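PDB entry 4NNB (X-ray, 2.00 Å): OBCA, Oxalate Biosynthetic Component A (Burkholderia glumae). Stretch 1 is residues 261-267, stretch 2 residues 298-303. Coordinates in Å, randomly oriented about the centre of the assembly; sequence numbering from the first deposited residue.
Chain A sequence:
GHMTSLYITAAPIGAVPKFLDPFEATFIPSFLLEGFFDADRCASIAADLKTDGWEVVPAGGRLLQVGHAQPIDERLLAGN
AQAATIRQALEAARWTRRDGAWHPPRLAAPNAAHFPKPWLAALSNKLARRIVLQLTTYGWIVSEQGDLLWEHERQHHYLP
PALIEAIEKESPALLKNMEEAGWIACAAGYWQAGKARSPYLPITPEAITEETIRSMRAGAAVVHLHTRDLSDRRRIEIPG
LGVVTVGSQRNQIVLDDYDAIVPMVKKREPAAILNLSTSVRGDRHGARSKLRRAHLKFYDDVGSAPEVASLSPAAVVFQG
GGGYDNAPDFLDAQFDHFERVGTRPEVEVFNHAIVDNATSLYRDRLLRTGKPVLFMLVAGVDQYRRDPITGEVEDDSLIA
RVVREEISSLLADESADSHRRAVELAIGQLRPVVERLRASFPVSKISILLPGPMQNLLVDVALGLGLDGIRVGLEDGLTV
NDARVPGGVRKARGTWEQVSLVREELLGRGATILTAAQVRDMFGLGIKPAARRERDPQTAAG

Stretch 1 (261-267) IVPMVKK
Stretch 2, residues 298-303: FYDDVG

Residues 261-267 form part of a longer helix, with phi/psi values from -55/-54 at Val262 to -74/-27 at Pro263. Val265 N, Lys266 N and Lys267 N donate to Ile261 O, Val262 O and Pro263 O at 2.9, 3.1 and 2.9 Å, but the nitrogen of Pro263 makes no bond to the preceding turn, and the helix is kinked there. Residues 298-303 adopt no regular helix or strand. Their chain is extended at Tyr299 (-91/107) and then turns through Asp300 (-56/-35), Asp301 (-67/-14) and Val302 (-126/-16), so that Val302 N and Gly303 N both reach Tyr299 O, at 3.0 and 2.8 Å. Gly303 has positive phi (74/22).

Val302 covers the most surface and sets the register, its CA lying 5.9 Å from that of Pro263. Val302 chi1 of 132° falls between wells and places Val302 CG2 against the helix: 3.4 Å from Lys266 CB, 3.7 Å from Pro263 CA and 4.0 Å from Val262 CG1. One methyl thus meets three helical residues across a single turn. Lys266 (m, m, t, t) contributes here through its aliphatic base, while its NZ is hydrogen-bonded elsewhere in the structure.

Val262 (chi1 173°, t) links Val302 to Tyr299. Val262 CG1 lies 4.0 Å from Val302 CG2 and also 4.0 Å from Tyr299 CG, while Val262 CG2 sits over one face of the Tyr299 ring, 4.0 Å from the Tyr299 ring centroid and 16° off the ring normal, in a CH-pi contact; Val262 CG2 to Tyr299 CZ is 3.9 Å. The ring is presented by chi1 -75° (m) and chi2 -100°.

Pro263, with a C-gamma endo pucker, also points its CB toward the loop. Pro263 CB packs 3.9 Å from Asp301 CB (chi1 -64°, m) and 4.2 Å from Val302 CG2. No hydrogen bond joins the stretches; the 270 Å² they bury rests on van der Waals packing and the CH-pi contact.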

# COMPACT_ATOMS: atom_id res chain seq x y z
N ILE A 261 16.01 -11.59 3.76
CA ILE A 261 14.71 -11.57 4.43
C ILE A 261 14.22 -12.93 4.90
O ILE A 261 13.81 -13.08 6.06
CB ILE A 261 13.61 -10.88 3.57
CG1 ILE A 261 13.96 -9.41 3.37
CG2 ILE A 261 12.24 -11.03 4.20
CD1 ILE A 261 13.32 -8.76 2.13
N VAL A 262 14.25 -13.93 4.02
CA VAL A 262 13.71 -15.24 4.37
C VAL A 262 14.32 -15.82 5.66
O VAL A 262 13.57 -16.16 6.58
CB VAL A 262 13.75 -16.24 3.19
CG1 VAL A 262 13.34 -17.62 3.66
CG2 VAL A 262 12.83 -15.75 2.05
N PRO A 263 15.66 -15.92 5.75
CA PRO A 263 16.18 -16.47 7.02
C PRO A 263 16.10 -15.49 8.20
O PRO A 263 16.01 -15.96 9.34
CB PRO A 263 17.64 -16.78 6.69
CG PRO A 263 17.99 -15.82 5.62
CD PRO A 263 16.74 -15.69 4.78
N MET A 264 16.12 -14.19 7.96
CA MET A 264 16.03 -13.25 9.08
C MET A 264 14.66 -13.34 9.74
O MET A 264 14.54 -13.38 10.96
CB MET A 264 16.38 -11.81 8.66
CG MET A 264 17.87 -11.62 8.35
SD MET A 264 18.36 -9.92 8.02
CE MET A 264 17.03 -9.40 6.98
N VAL A 265 13.62 -13.44 8.92
CA VAL A 265 12.27 -13.65 9.44
C VAL A 265 12.16 -14.98 10.17
O VAL A 265 11.67 -15.04 11.31
CB VAL A 265 11.20 -13.59 8.30
CG1 VAL A 265 9.85 -14.09 8.80
CG2 VAL A 265 11.07 -12.18 7.80
N LYS A 266 12.62 -16.04 9.52
CA LYS A 266 12.49 -17.39 10.07
C LYS A 266 13.27 -17.61 11.36
O LYS A 266 12.89 -18.43 12.19
CB LYS A 266 12.89 -18.42 9.02
CG LYS A 266 11.90 -18.54 7.85
CD LYS A 266 10.65 -19.28 8.27
CE LYS A 266 9.72 -19.46 7.08
NZ LYS A 266 8.92 -20.67 7.30
N LYS A 267 14.36 -16.87 11.54
CA LYS A 267 15.11 -17.01 12.79
C LYS A 267 14.26 -16.53 13.98
O LYS A 267 14.34 -17.09 15.07
CB LYS A 267 16.43 -16.24 12.73
CG LYS A 267 17.24 -16.35 14.02
CD LYS A 267 18.70 -15.99 13.81
CE LYS A 267 19.51 -16.22 15.09
NZ LYS A 267 20.98 -16.20 14.83
N PHE A 298 14.42 -23.41 -3.04
CA PHE A 298 14.66 -23.97 -1.71
C PHE A 298 15.71 -23.10 -1.02
O PHE A 298 16.82 -22.94 -1.52
CB PHE A 298 15.15 -25.42 -1.83
CG PHE A 298 15.27 -26.13 -0.52
CD1 PHE A 298 16.46 -26.13 0.19
CD2 PHE A 298 14.19 -26.83 -0.00
CE1 PHE A 298 16.57 -26.80 1.41
CE2 PHE A 298 14.29 -27.50 1.21
CZ PHE A 298 15.48 -27.48 1.92
N TYR A 299 15.36 -22.51 0.12
CA TYR A 299 16.31 -21.72 0.89
C TYR A 299 17.02 -22.62 1.91
O TYR A 299 16.41 -23.03 2.90
CB TYR A 299 15.61 -20.55 1.60
CG TYR A 299 15.23 -19.41 0.67
CD1 TYR A 299 16.01 -18.27 0.57
CD2 TYR A 299 14.11 -19.51 -0.14
CE1 TYR A 299 15.67 -17.25 -0.31
CE2 TYR A 299 13.76 -18.49 -1.02
CZ TYR A 299 14.54 -17.37 -1.10
OH TYR A 299 14.18 -16.36 -1.98
N ASP A 300 18.29 -22.95 1.67
CA ASP A 300 19.03 -23.86 2.55
C ASP A 300 19.06 -23.42 4.02
O ASP A 300 19.04 -24.26 4.92
CB ASP A 300 20.48 -24.05 2.08
CG ASP A 300 20.58 -24.76 0.75
OD1 ASP A 300 21.52 -24.43 -0.02
OD2 ASP A 300 19.75 -25.65 0.47
N ASP A 301 19.11 -22.12 4.26
CA ASP A 301 19.22 -21.61 5.63
C ASP A 301 17.97 -21.89 6.43
O ASP A 301 17.95 -21.78 7.64
CB ASP A 301 19.44 -20.11 5.63
CG ASP A 301 20.74 -19.73 4.99
OD1 ASP A 301 21.60 -20.62 4.84
OD2 ASP A 301 20.88 -18.53 4.63
N VAL A 302 16.91 -22.26 5.72
CA VAL A 302 15.59 -22.27 6.29
C VAL A 302 14.95 -23.65 6.09
O VAL A 302 13.98 -24.01 6.77
CB VAL A 302 14.82 -21.09 5.65
CG1 VAL A 302 13.46 -21.46 5.13
CG2 VAL A 302 14.83 -19.93 6.60
N GLY A 303 15.53 -24.43 5.19
CA GLY A 303 15.07 -25.78 4.96
C GLY A 303 13.76 -25.93 4.21
O GLY A 303 13.10 -26.96 4.31